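Local structure of polyketide synthase (Lyngbya majuscula 19L, 3QIT) at residues P155-F160 with V197-A203; P96-H102 with I120-V126; Y76-L82 with L213-P217; L224-I230 with M255-Q259; L18-G22 with G39-Q43. The protein probably hydrolyses the thioester of the finished chain in curacin A biosynthesis and promotes its decarboxylation, with sulfate elimination, to a terminal alkene. One frame throughout, in Å; residues are numbered along the deposited sequence.

Contact 1 of 5, residues P155-F160 with V197-A203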
# COMPACT_ATOMS: atom_id res chain seq x y z
N PRO B 155 8.93 6.36 -15.24
CA PRO B 155 8.98 7.76 -15.68
C PRO B 155 10.31 8.42 -15.32
O PRO B 155 10.89 8.16 -14.24
CB PRO B 155 7.79 8.42 -14.95
CG PRO B 155 7.55 7.54 -13.76
CD PRO B 155 7.90 6.14 -14.21
N GLN B 156 10.84 9.20 -16.26
CA GLN B 156 12.10 9.90 -16.07
C GLN B 156 11.82 11.37 -15.84
O GLN B 156 10.92 11.95 -16.44
CB GLN B 156 13.00 9.74 -17.30
CG GLN B 156 13.49 8.31 -17.55
CD GLN B 156 14.02 7.63 -16.29
OE1 GLN B 156 14.98 8.09 -15.67
NE2 GLN B 156 13.38 6.52 -15.92
N HIS B 157 12.60 11.98 -14.96
CA HIS B 157 12.51 13.42 -14.75
C HIS B 157 13.15 14.15 -15.94
O HIS B 157 14.04 13.59 -16.61
CB HIS B 157 13.36 13.81 -13.54
CG HIS B 157 12.74 13.50 -12.21
ND1 HIS B 157 11.53 14.03 -11.82
CD2 HIS B 157 13.20 12.79 -11.15
CE1 HIS B 157 11.26 13.65 -10.59
NE2 HIS B 157 12.25 12.88 -10.16
N PRO B 158 12.73 15.40 -16.18
CA PRO B 158 13.42 16.24 -17.14
C PRO B 158 14.83 16.56 -16.66
O PRO B 158 15.10 16.59 -15.44
CB PRO B 158 12.57 17.53 -17.18
CG PRO B 158 11.82 17.53 -15.90
CD PRO B 158 11.56 16.08 -15.59
N ILE B 159 15.72 16.79 -17.61
CA ILE B 159 17.09 17.17 -17.32
C ILE B 159 17.18 18.68 -17.55
O ILE B 159 17.04 19.13 -18.69
CB ILE B 159 18.07 16.45 -18.26
CG1 ILE B 159 17.88 14.93 -18.18
CG2 ILE B 159 19.50 16.87 -17.93
CD1 ILE B 159 18.03 14.22 -19.52
N PHE B 160 17.40 19.44 -16.48
CA PHE B 160 17.56 20.89 -16.55
C PHE B 160 19.04 21.17 -16.79
O PHE B 160 19.90 20.39 -16.37
CB PHE B 160 17.15 21.60 -15.25
CG PHE B 160 15.74 21.32 -14.81
CD1 PHE B 160 14.66 21.93 -15.46
CD2 PHE B 160 15.50 20.53 -13.70
CE1 PHE B 160 13.33 21.70 -15.04
CE2 PHE B 160 14.16 20.30 -13.27
CZ PHE B 160 13.10 20.86 -13.94
N VAL B 197 21.02 18.60 -14.54
CA VAL B 197 20.54 18.18 -13.21
C VAL B 197 19.07 17.80 -13.30
O VAL B 197 18.35 18.31 -14.15
CB VAL B 197 20.74 19.27 -12.11
CG1 VAL B 197 22.21 19.64 -12.01
CG2 VAL B 197 19.86 20.52 -12.38
N ARG B 198 18.65 16.89 -12.44
CA ARG B 198 17.26 16.46 -12.40
C ARG B 198 16.77 16.57 -10.98
O ARG B 198 17.58 16.66 -10.03
CB ARG B 198 17.15 15.02 -12.88
CG ARG B 198 17.79 14.00 -11.94
CD ARG B 198 17.57 12.55 -12.43
NE ARG B 198 18.22 11.59 -11.54
CZ ARG B 198 18.21 10.27 -11.70
NH1 ARG B 198 17.57 9.70 -12.71
NH2 ARG B 198 18.85 9.50 -10.82
N TRP B 199 15.45 16.54 -10.81
CA TRP B 199 14.89 16.44 -9.47
C TRP B 199 15.36 15.17 -8.77
O TRP B 199 15.52 14.13 -9.40
CB TRP B 199 13.37 16.40 -9.49
CG TRP B 199 12.70 17.61 -10.12
CD1 TRP B 199 11.83 17.59 -11.17
CD2 TRP B 199 12.81 18.99 -9.71
NE1 TRP B 199 11.37 18.87 -11.43
CE2 TRP B 199 11.98 19.75 -10.57
CE3 TRP B 199 13.53 19.65 -8.69
CZ2 TRP B 199 11.85 21.14 -10.45
CZ3 TRP B 199 13.39 21.04 -8.57
CH2 TRP B 199 12.56 21.77 -9.46
N SER B 200 15.59 15.27 -7.46
CA SER B 200 16.10 14.11 -6.73
C SER B 200 15.02 13.42 -5.88
O SER B 200 15.28 12.41 -5.23
CB SER B 200 17.31 14.53 -5.88
OG SER B 200 16.90 15.48 -4.93
N TRP B 201 13.80 13.95 -5.94
CA TRP B 201 12.62 13.23 -5.42
C TRP B 201 12.20 12.14 -6.43
O TRP B 201 12.69 12.09 -7.56
CB TRP B 201 11.50 14.21 -5.04
CG TRP B 201 11.04 15.18 -6.10
CD1 TRP B 201 11.47 16.48 -6.27
CD2 TRP B 201 10.06 14.94 -7.13
NE1 TRP B 201 10.78 17.07 -7.33
CE2 TRP B 201 9.92 16.14 -7.87
CE3 TRP B 201 9.25 13.83 -7.46
CZ2 TRP B 201 9.04 16.25 -8.95
CZ3 TRP B 201 8.36 13.94 -8.54
CH2 TRP B 201 8.27 15.15 -9.27
N ASP B 202 11.32 11.24 -6.00
CA ASP B 202 11.02 10.03 -6.80
C ASP B 202 10.03 10.35 -7.91
O ASP B 202 8.87 10.60 -7.61
CB ASP B 202 10.44 8.94 -5.89
CG ASP B 202 10.44 7.57 -6.55
OD1 ASP B 202 10.43 7.49 -7.81
OD2 ASP B 202 10.44 6.55 -5.81
N ALA B 203 10.46 10.26 -9.17
CA ALA B 203 9.57 10.61 -10.30
C ALA B 203 8.23 9.88 -10.34
O ALA B 203 7.27 10.37 -10.94
CB ALA B 203 10.31 10.40 -11.64
O HOH W 1 14.77 10.41 -13.67
O HOH W 2 14.09 17.17 -13.30
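An aromatic cluster tied down by backbone and histidine hydrogen bonds joins the loop 155-160, between helices 140-151 and 163-173, to the end of strand 196-199 and the loop after it. At one end a single antiparallel bridge, a hydrogen-bonded pair, holds Phe160 to Val197: Phe160 N to Val197 O and Val197 N to Phe160 O are both 2.8 Å. At the other, His157 plugs into the curl of chain 199-203. Its NE2 donates to Trp201 O at 2.8 Å, while Trp199 CB and Ala203 CB sit over opposite faces of the imidazole, 3.7 and 3.5 Å from its centroid, as CH-pi contacts. The edge of His157 also meets the six-membered ring face of Trp201, planes at 81°, and Phe160 turns its own edge to the face of Trp199, CE2 to CE2 3.5 Å. All this lies in the mostly helical region inserted between strands 120-126 and 234-239 of the alpha/beta hydrolase sheet, where such insertions commonly form a lid. One water accepts from Trp199 N at 2.9 Å and donates to Pro158 O; another links His157 N, Gln156 OE1 and, weakly, Arg198 NH1. Gln156 NE2 bonds Thr154 O, and Arg198 NE bonds Gln191.

Contact 2 of 5, residues P96-H102 with I120-V126; sequences PLLLVGH and IKELILV
Strands 97-102 and 122-126 run side by side and parallel, their axes 4.8 Å apart at closest and 12° from aligned. Leu98 pairs with Glu122, Leu99 with Leu123, Val100 with Ile124, Gly101 with Leu125 and His102 with Val126. Leu97 pairs instead with Ile120, so the register slips by one at a beta bulge where Lys121 turns to phi/psi -73/-47; elsewhere the backbone is extended. Hydrogen bonds run from Lys121 N to Leu97 O (2.7 Å), Leu99 N to Glu122 O (3.0 Å), Ile124 N to Leu99 O (2.8 Å), Gly101 N to Ile124 O (3.1 Å) and Val126 N to Gly101 O (2.9 Å). On the face of Leu97 (p, p) and Leu99, Ile120 (m, m) puts CD1 into the hollow between them, 3.8 Å from Leu97 CD1 and 3.9 Å from Leu99 CD2. Leu99 (t, p) in turn sets CD2 3.8 Å from Leu123 CD1, and Gly101 leaves a gap in this row. On the other face Leu98 (m, t) rests CD2 on Glu122 CB at 3.6 Å, Val100 (t) lies between Ile124 (CG2 to CD1 3.9 Å) and Val126 (CG1 to CG2 4.2 Å), and Ile283 of helix 276-284 packs on Leu98, Val100 and Ile124. Helix 104-115 lies against Leu99 and Leu123, completing the beta-alpha-beta unit that in alpha/beta hydrolases carries the nucleophile elbow, probably begun here at Gly101.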
# COMPACT_ATOMS: atom_id res chain seq x y z
N PRO B 96 1.97 16.80 24.39
CA PRO B 96 1.11 17.22 23.27
C PRO B 96 1.74 18.35 22.46
O PRO B 96 2.24 19.33 23.03
CB PRO B 96 -0.18 17.69 23.96
CG PRO B 96 -0.23 16.86 25.24
CD PRO B 96 1.23 16.75 25.67
N LEU B 97 1.71 18.21 21.13
CA LEU B 97 2.45 19.13 20.27
C LEU B 97 1.50 19.85 19.31
O LEU B 97 0.31 19.52 19.21
CB LEU B 97 3.56 18.38 19.49
CG LEU B 97 3.23 17.07 18.74
CD1 LEU B 97 2.35 17.30 17.51
CD2 LEU B 97 4.51 16.39 18.34
N LEU B 98 2.04 20.84 18.61
CA LEU B 98 1.27 21.58 17.61
C LEU B 98 1.51 20.88 16.29
O LEU B 98 2.66 20.68 15.92
CB LEU B 98 1.75 23.03 17.56
CG LEU B 98 1.52 23.84 18.84
CD1 LEU B 98 2.26 25.18 18.79
CD2 LEU B 98 0.01 24.05 19.11
N LEU B 99 0.44 20.45 15.63
CA LEU B 99 0.54 19.72 14.37
C LEU B 99 -0.01 20.58 13.25
O LEU B 99 -1.16 21.00 13.31
CB LEU B 99 -0.25 18.40 14.44
CG LEU B 99 -0.23 17.52 13.18
CD1 LEU B 99 1.18 17.14 12.74
CD2 LEU B 99 -1.06 16.26 13.47
N VAL B 100 0.80 20.83 12.22
CA VAL B 100 0.44 21.74 11.13
C VAL B 100 0.61 20.94 9.84
O VAL B 100 1.61 20.23 9.67
CB VAL B 100 1.38 22.94 11.08
CG1 VAL B 100 0.89 23.95 10.02
CG2 VAL B 100 1.46 23.60 12.48
N GLY B 101 -0.33 21.05 8.92
CA GLY B 101 -0.20 20.33 7.63
C GLY B 101 -0.69 21.22 6.53
O GLY B 101 -1.58 22.03 6.76
N HIS B 102 -0.11 21.08 5.34
CA HIS B 102 -0.51 21.88 4.18
C HIS B 102 -1.00 20.96 3.05
O HIS B 102 -0.27 20.05 2.63
CB HIS B 102 0.65 22.69 3.63
CG HIS B 102 0.32 23.40 2.36
ND1 HIS B 102 0.87 23.06 1.14
CD2 HIS B 102 -0.53 24.43 2.11
CE1 HIS B 102 0.37 23.85 0.20
NE2 HIS B 102 -0.48 24.68 0.76
N ILE B 120 -1.85 15.58 20.47
CA ILE B 120 -1.98 16.81 19.67
C ILE B 120 -2.63 17.92 20.48
O ILE B 120 -3.80 17.83 20.86
CB ILE B 120 -2.82 16.60 18.37
CG1 ILE B 120 -2.39 15.36 17.55
CG2 ILE B 120 -2.81 17.88 17.50
CD1 ILE B 120 -0.90 15.26 17.20
N LYS B 121 -1.86 18.98 20.75
CA LYS B 121 -2.38 20.13 21.50
C LYS B 121 -3.34 20.95 20.63
O LYS B 121 -4.44 21.33 21.08
CB LYS B 121 -1.21 21.01 21.99
CG LYS B 121 -1.58 22.32 22.68
CD LYS B 121 -0.31 23.14 22.89
CE LYS B 121 -0.45 24.14 24.05
NZ LYS B 121 -1.42 25.22 23.78
N GLU B 122 -2.93 21.23 19.40
CA GLU B 122 -3.76 21.96 18.43
C GLU B 122 -3.44 21.43 17.04
O GLU B 122 -2.28 21.17 16.73
CB GLU B 122 -3.49 23.47 18.47
CG GLU B 122 -4.29 24.30 17.42
CD GLU B 122 -5.67 24.77 17.92
OE1 GLU B 122 -5.85 24.86 19.15
OE2 GLU B 122 -6.55 25.08 17.09
N LEU B 123 -4.47 21.30 16.22
CA LEU B 123 -4.36 20.83 14.85
C LEU B 123 -4.60 22.02 13.94
O LEU B 123 -5.68 22.62 13.97
CB LEU B 123 -5.42 19.76 14.60
CG LEU B 123 -5.47 19.11 13.24
CD1 LEU B 123 -4.16 18.31 12.92
CD2 LEU B 123 -6.72 18.18 13.14
N ILE B 124 -3.61 22.34 13.11
CA ILE B 124 -3.68 23.52 12.23
C ILE B 124 -3.67 23.00 10.80
O ILE B 124 -2.66 22.43 10.34
CB ILE B 124 -2.50 24.49 12.48
CG1 ILE B 124 -2.58 25.00 13.93
CG2 ILE B 124 -2.58 25.69 11.51
CD1 ILE B 124 -1.29 25.40 14.53
N LEU B 125 -4.81 23.16 10.12
CA LEU B 125 -5.03 22.56 8.80
C LEU B 125 -4.99 23.64 7.75
O LEU B 125 -5.92 24.43 7.64
CB LEU B 125 -6.37 21.79 8.79
CG LEU B 125 -6.42 20.73 9.88
CD1 LEU B 125 -7.82 20.11 9.93
CD2 LEU B 125 -5.35 19.65 9.64
N VAL B 126 -3.89 23.71 7.00
CA VAL B 126 -3.72 24.79 6.03
C VAL B 126 -4.11 24.26 4.66
O VAL B 126 -3.49 23.31 4.17
CB VAL B 126 -2.27 25.31 5.99
CG1 VAL B 126 -2.15 26.52 5.05
CG2 VAL B 126 -1.85 25.73 7.40

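Contact 3 of 5, residues Y76-L82 with L213-P217; sequences YSSLTFL and LNNLP
The start of helix 78-91 leans on the poorly ordered loop 213-217: Leu213 and Asn214 near-helical (phi/psi -65/-35, -64/-26), Asn215 and Leu216 extended (-143/159, -76/170), both leucines m, t. Tyr76, extended (-77/108), meets Leu213 through CB, 3.6 Å from Leu213 CD2; its hydroxyl bonds Asp202. Ser77 is the N-cap: chi1 p brings its OG to 3.1 Å from Thr80 N, and its CA lies 5.2 Å from that of Leu213. Ser78 opens the helix and points its side chain (p) at the loop, with OG 3.4 Å from both Leu216 CD2 and Asn215 O, the latter at most a weak hydrogen bond. Thr80 bonds Thr74 of the second subunit. One turn on from Ser78, Phe81 (m) sets CE2 3.8 Å from Leu213 CD2, so that methyl fits among Tyr76, Ser77 and Phe81. Leu82 (m, t) has CD1 3.7 Å from Leu216 CD2, and Leu144 of the second subunit packs on both. This is a capped helix start at the subunit interface of an alpha/beta hydrolase dimer.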
# COMPACT_ATOMS: atom_id res chain seq x y z
N TYR B 76 4.12 3.34 -2.02
CA TYR B 76 3.63 4.72 -1.91
C TYR B 76 2.12 4.71 -1.77
O TYR B 76 1.38 4.39 -2.72
CB TYR B 76 4.05 5.55 -3.13
CG TYR B 76 5.52 5.89 -3.18
CD1 TYR B 76 6.09 6.77 -2.26
CD2 TYR B 76 6.35 5.34 -4.16
CE1 TYR B 76 7.44 7.09 -2.32
CE2 TYR B 76 7.72 5.64 -4.21
CZ TYR B 76 8.26 6.50 -3.29
OH TYR B 76 9.60 6.80 -3.41
N SER B 77 1.65 5.02 -0.57
CA SER B 77 0.22 5.04 -0.27
C SER B 77 0.02 6.00 0.88
O SER B 77 0.98 6.30 1.62
CB SER B 77 -0.26 3.64 0.12
OG SER B 77 0.36 3.19 1.33
N SER B 78 -1.21 6.47 1.07
CA SER B 78 -1.53 7.30 2.23
C SER B 78 -1.22 6.55 3.53
O SER B 78 -0.73 7.16 4.48
CB SER B 78 -2.98 7.76 2.22
OG SER B 78 -3.85 6.68 1.96
N LEU B 79 -1.48 5.25 3.57
CA LEU B 79 -1.20 4.45 4.79
C LEU B 79 0.30 4.44 5.13
O LEU B 79 0.69 4.61 6.29
CB LEU B 79 -1.73 3.01 4.68
CG LEU B 79 -1.53 2.14 5.94
CD1 LEU B 79 -2.37 2.63 7.12
CD2 LEU B 79 -1.83 0.67 5.66
N THR B 80 1.15 4.21 4.12
CA THR B 80 2.59 4.34 4.30
C THR B 80 2.99 5.71 4.85
O THR B 80 3.73 5.79 5.83
CB THR B 80 3.34 4.06 3.00
OG1 THR B 80 3.20 2.67 2.67
CG2 THR B 80 4.83 4.43 3.13
N PHE B 81 2.49 6.80 4.24
CA PHE B 81 2.80 8.12 4.81
C PHE B 81 2.29 8.29 6.23
O PHE B 81 2.94 8.94 7.07
CB PHE B 81 2.27 9.26 3.92
CG PHE B 81 2.92 9.33 2.55
CD1 PHE B 81 4.30 9.22 2.41
CD2 PHE B 81 2.15 9.56 1.41
CE1 PHE B 81 4.91 9.30 1.16
CE2 PHE B 81 2.75 9.63 0.14
CZ PHE B 81 4.14 9.50 0.02
N LEU B 82 1.10 7.75 6.52
CA LEU B 82 0.56 7.85 7.87
C LEU B 82 1.43 7.09 8.87
O LEU B 82 1.70 7.58 9.96
CB LEU B 82 -0.87 7.33 7.92
CG LEU B 82 -1.88 8.31 7.35
CD1 LEU B 82 -3.26 7.67 7.33
CD2 LEU B 82 -1.88 9.61 8.15
N LEU B 213 -2.67 8.41 -4.21
CA LEU B 213 -1.82 8.89 -3.12
C LEU B 213 -2.49 9.98 -2.29
O LEU B 213 -2.29 10.05 -1.07
CB LEU B 213 -0.51 9.43 -3.68
CG LEU B 213 0.53 8.41 -4.13
CD1 LEU B 213 1.42 9.02 -5.21
CD2 LEU B 213 1.36 7.96 -2.94
N ASN B 214 -3.27 10.82 -2.96
CA ASN B 214 -3.86 12.01 -2.37
C ASN B 214 -4.85 11.75 -1.23
O ASN B 214 -5.03 12.62 -0.36
CB ASN B 214 -4.53 12.88 -3.45
CG ASN B 214 -3.56 13.28 -4.56
OD1 ASN B 214 -2.38 13.53 -4.32
ND2 ASN B 214 -4.07 13.34 -5.79
N ASN B 215 -5.47 10.58 -1.22
CA ASN B 215 -6.50 10.25 -0.23
C ASN B 215 -6.50 8.80 0.27
O ASN B 215 -5.98 7.91 -0.39
CB ASN B 215 -7.89 10.62 -0.77
CG ASN B 215 -8.09 12.12 -0.89
OD1 ASN B 215 -8.06 12.85 0.10
ND2 ASN B 215 -8.31 12.59 -2.12
N LEU B 216 -7.10 8.60 1.44
CA LEU B 216 -7.25 7.27 2.05
C LEU B 216 -8.39 6.48 1.36
O LEU B 216 -9.13 7.06 0.56
CB LEU B 216 -7.54 7.42 3.55
CG LEU B 216 -6.35 7.71 4.46
CD1 LEU B 216 -6.78 8.50 5.68
CD2 LEU B 216 -5.66 6.41 4.87
N PRO B 217 -8.52 5.17 1.66
CA PRO B 217 -9.68 4.42 1.16
C PRO B 217 -10.98 4.81 1.87
O PRO B 217 -11.03 4.85 3.10
CB PRO B 217 -9.32 2.96 1.48
CG PRO B 217 -8.34 3.04 2.59
CD PRO B 217 -7.54 4.28 2.31

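Contact 4 of 5, residues L224-I230 with M255-Q259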
# COMPACT_ATOMS: atom_id res chain seq x y z
N LEU B 224 -15.45 12.74 5.50
CA LEU B 224 -16.19 13.68 6.35
C LEU B 224 -16.47 13.06 7.72
O LEU B 224 -16.44 13.76 8.73
CB LEU B 224 -17.50 14.11 5.68
CG LEU B 224 -17.40 14.96 4.40
CD1 LEU B 224 -18.79 15.23 3.83
CD2 LEU B 224 -16.65 16.26 4.67
N GLU B 225 -16.71 11.76 7.75
CA GLU B 225 -16.93 11.10 9.04
C GLU B 225 -15.67 11.17 9.90
O GLU B 225 -15.75 11.35 11.11
CB GLU B 225 -17.42 9.66 8.87
CG GLU B 225 -18.86 9.55 8.37
CD GLU B 225 -19.92 10.01 9.38
OE1 GLU B 225 -21.08 10.23 8.97
OE2 GLU B 225 -19.60 10.15 10.59
N MET B 226 -14.50 11.04 9.26
CA MET B 226 -13.23 11.22 9.95
C MET B 226 -13.14 12.63 10.52
O MET B 226 -12.86 12.80 11.72
CB MET B 226 -12.05 10.95 9.00
CG MET B 226 -10.72 11.61 9.42
SD MET B 226 -9.29 10.99 8.51
CE MET B 226 -9.10 9.40 9.32
N LEU B 227 -13.41 13.63 9.67
CA LEU B 227 -13.35 15.04 10.08
C LEU B 227 -14.31 15.33 11.24
O LEU B 227 -13.96 16.03 12.20
CB LEU B 227 -13.65 15.98 8.90
CG LEU B 227 -12.70 15.99 7.68
CD1 LEU B 227 -13.14 17.03 6.68
CD2 LEU B 227 -11.25 16.20 8.07
N LYS B 228 -15.50 14.74 11.17
CA LYS B 228 -16.52 14.91 12.20
C LYS B 228 -16.04 14.39 13.56
O LYS B 228 -16.40 14.95 14.60
CB LYS B 228 -17.83 14.23 11.78
CG LYS B 228 -19.06 14.70 12.53
CD LYS B 228 -20.32 13.98 12.07
CE LYS B 228 -21.55 14.51 12.82
NZ LYS B 228 -22.77 13.67 12.61
N SER B 229 -15.21 13.35 13.53
CA SER B 229 -14.75 12.63 14.73
C SER B 229 -13.61 13.32 15.49
O SER B 229 -13.34 12.99 16.67
CB SER B 229 -14.31 11.21 14.36
OG SER B 229 -12.99 11.19 13.81
N ILE B 230 -12.94 14.26 14.83
CA ILE B 230 -11.77 14.96 15.37
C ILE B 230 -12.15 15.63 16.71
O ILE B 230 -13.01 16.50 16.71
CB ILE B 230 -11.23 16.03 14.35
CG1 ILE B 230 -10.82 15.41 13.00
CG2 ILE B 230 -10.07 16.83 14.96
CD1 ILE B 230 -10.70 16.43 11.78
N MET B 255 -19.55 22.80 8.27
CA MET B 255 -20.70 22.01 8.76
C MET B 255 -20.26 20.73 9.46
O MET B 255 -20.87 20.28 10.43
CB MET B 255 -21.64 21.65 7.60
CG MET B 255 -22.40 22.81 6.98
SD MET B 255 -23.12 22.32 5.39
CE MET B 255 -24.54 23.41 5.28
N THR B 256 -19.20 20.12 8.93
CA THR B 256 -18.69 18.88 9.47
C THR B 256 -17.90 19.07 10.75
O THR B 256 -18.07 18.32 11.71
CB THR B 256 -17.87 18.16 8.40
OG1 THR B 256 -18.75 17.89 7.29
CG2 THR B 256 -17.30 16.87 8.92
N MET B 257 -17.03 20.09 10.77
CA MET B 257 -16.13 20.34 11.89
C MET B 257 -16.63 21.59 12.62
O MET B 257 -16.01 22.65 12.52
CB MET B 257 -14.71 20.57 11.38
CG MET B 257 -14.13 19.42 10.54
SD MET B 257 -12.38 19.67 10.18
CE MET B 257 -11.70 19.42 11.81
N THR B 258 -17.74 21.44 13.34
CA THR B 258 -18.46 22.59 13.94
C THR B 258 -17.69 23.31 15.05
O THR B 258 -17.97 24.48 15.36
CB THR B 258 -19.85 22.19 14.47
OG1 THR B 258 -19.71 21.09 15.38
CG2 THR B 258 -20.80 21.81 13.32
N GLN B 259 -16.72 22.61 15.64
CA GLN B 259 -15.91 23.19 16.71
C GLN B 259 -14.60 23.81 16.22
O GLN B 259 -13.91 24.46 17.00
CB GLN B 259 -15.65 22.18 17.83
CG GLN B 259 -16.84 22.00 18.79
CD GLN B 259 -17.40 23.33 19.30
OE1 GLN B 259 -18.53 23.71 18.96
NE2 GLN B 259 -16.62 24.05 20.11
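A threonine methyl nestling against the backbone of a neighbouring helix is the oddity here: Thr256 CG2 lies 3.2 Å from Leu224 O, a carbonyl already taken up by Lys228 N at 2.8 Å within helix 220-229. The same methyl is 3.6 Å from Lys228 N and 3.8 Å from Leu227 CB, so it sits in a shallow groove on the last turns of that helix, where the CA atoms of Lys228 and Thr256 come within 5.3 Å. Helix 247-256 finishes at this point, and Met257 is the first residue to leave helical angles (phi/psi -108/73). That turn swings its side chain alongside Leu227: Met257 CG lies 3.8 Å from Leu227 CB. Beneath, Met257 also touches Thr234 and Leu236 of strand 234-239. Both helices thus pack end against end beside the last strands of the alpha/beta hydrolase sheet, and Leu227 reaches on to Thr110 of helix 104-115. Leu224 CD2 is 3.7 Å from Thr256 OG1, but that hydroxyl bonds Gln252 in its own helix. With Thr256 OG1 bonded there and Leu224 O to Lys228 N, what joins the two helix ends is van der Waals packing, dependent on fit of shape rather than directed bonds.

Contact 5 of 5, residues L18-G22 with G39-Q43; sequences LCSWG and GLAWQ
In this alpha/beta hydrolase fold, the 3-10 turn 39-42 that leads into helix 43-51 packs against the end of strand 14-21, near one edge of the central sheet. Build 18-21 extended and 39-42 near phi/psi -60 to -85/-34 to 0, with bonds from Trp42 N to Gly39 O (3.1 Å) and Gln43 N to Leu40 O (3.0 Å). Gly39 CA is 5.8 Å from Cys19 CA and 4.0 Å from Cys19 SG (chi1 m). A CB at Gly39 would fall only 3.0 Å from that sulphur, so the glycine makes room for it; its O meets Trp21 CH2 at 3.4 Å. Leu40 (t, p) directs its CB away, yet its N is 3.9 Å from Cys19 SG and its CD1 4.4 Å from Trp21 CZ2; helix 179-188 packs on its side chain. Trp42 CB (chi1 m) is 4.4 Å from Trp21 CH2, and its indole packs on Ala58 of strand 55-59 and on His33. Trp21, m with chi2 near -99°, points the edge of its indole at the turn, and helix 43-51 packs on it. Gln43 (chi1 and chi2 t) closes the contact with its side-chain carbonyl, OE1 accepting from Trp21 NE1 at 2.9 Å.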
# COMPACT_ATOMS: atom_id res chain seq x y z
N LEU B 18 14.53 14.25 8.94
CA LEU B 18 13.79 15.25 9.73
C LEU B 18 14.47 16.60 9.61
O LEU B 18 15.60 16.74 10.04
CB LEU B 18 13.78 14.83 11.21
CG LEU B 18 13.09 13.51 11.57
CD1 LEU B 18 13.13 13.33 13.11
CD2 LEU B 18 11.67 13.49 11.09
N CYS B 19 13.80 17.58 9.01
CA CYS B 19 14.36 18.93 8.97
C CYS B 19 13.92 19.61 10.24
O CYS B 19 12.77 19.47 10.65
CB CYS B 19 13.81 19.72 7.80
SG CYS B 19 14.15 19.00 6.18
N SER B 20 14.82 20.32 10.90
CA SER B 20 14.44 20.99 12.13
C SER B 20 15.09 22.36 12.29
O SER B 20 16.18 22.62 11.77
CB SER B 20 14.75 20.12 13.36
OG SER B 20 16.14 20.06 13.59
N TRP B 21 14.38 23.24 13.01
CA TRP B 21 14.86 24.57 13.34
C TRP B 21 14.60 24.76 14.82
O TRP B 21 13.59 24.29 15.34
CB TRP B 21 14.10 25.65 12.57
CG TRP B 21 14.20 25.58 11.08
CD1 TRP B 21 15.02 26.31 10.28
CD2 TRP B 21 13.43 24.73 10.21
NE1 TRP B 21 14.81 25.97 8.96
CE2 TRP B 21 13.82 25.03 8.89
CE3 TRP B 21 12.42 23.79 10.43
CZ2 TRP B 21 13.27 24.36 7.77
CZ3 TRP B 21 11.86 23.13 9.32
CH2 TRP B 21 12.28 23.44 8.01
N GLY B 22 15.53 25.43 15.50
CA GLY B 22 15.31 25.79 16.90
C GLY B 22 15.93 24.79 17.86
O GLY B 22 16.51 23.81 17.43
N GLY B 39 10.49 19.08 3.48
CA GLY B 39 10.43 19.73 4.81
C GLY B 39 10.97 21.14 4.80
O GLY B 39 10.44 22.02 5.50
N LEU B 40 11.98 21.39 3.97
CA LEU B 40 12.57 22.72 3.84
C LEU B 40 11.56 23.78 3.36
O LEU B 40 11.75 24.94 3.66
CB LEU B 40 13.80 22.67 2.93
CG LEU B 40 14.50 23.98 2.56
CD1 LEU B 40 15.08 24.68 3.77
CD2 LEU B 40 15.57 23.73 1.54
N ALA B 41 10.46 23.37 2.72
CA ALA B 41 9.46 24.34 2.24
C ALA B 41 8.81 25.10 3.40
O ALA B 41 8.18 26.13 3.18
CB ALA B 41 8.37 23.61 1.37
N TRP B 42 8.95 24.58 4.62
CA TRP B 42 8.39 25.22 5.81
C TRP B 42 9.28 26.29 6.38
O TRP B 42 8.91 26.91 7.37
CB TRP B 42 8.13 24.17 6.91
CG TRP B 42 6.92 23.31 6.62
CD1 TRP B 42 6.92 22.02 6.17
CD2 TRP B 42 5.54 23.71 6.71
NE1 TRP B 42 5.62 21.58 6.01
CE2 TRP B 42 4.76 22.60 6.33
CE3 TRP B 42 4.90 24.91 7.09
CZ2 TRP B 42 3.35 22.63 6.34
CZ3 TRP B 42 3.50 24.94 7.10
CH2 TRP B 42 2.73 23.81 6.71
N GLN B 43 10.45 26.53 5.78
CA GLN B 43 11.46 27.39 6.44
C GLN B 43 10.96 28.79 6.80
O GLN B 43 11.28 29.31 7.88
CB GLN B 43 12.71 27.50 5.58
CG GLN B 43 13.78 28.40 6.21
CD GLN B 43 15.17 28.00 5.81
OE1 GLN B 43 15.76 27.11 6.42
NE2 GLN B 43 15.72 28.67 4.82

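In the fold
Contacts 2 and 5 are the buried pair, both reaching the central sheet and meeting where Trp42 of contact 5 packs on Val100 and His102 of contact 2. Contact 2 is held by backbone bonds between neighbouring strands, contact 5 by one side-chain bond from an indole. Contacts 1, 3 and 4 are only partly buried. Contact 1 is rich in rings and water, lies across the chain's centre from contacts 2 and 4, and touches contact 3 through Asp202 and Tyr76. Contacts 3 and 4 rely mainly on apolar packing, and both reach the second subunit. Contact 4 leans on contact 2 through Ile230 and Leu123, linking helix ends to sheet.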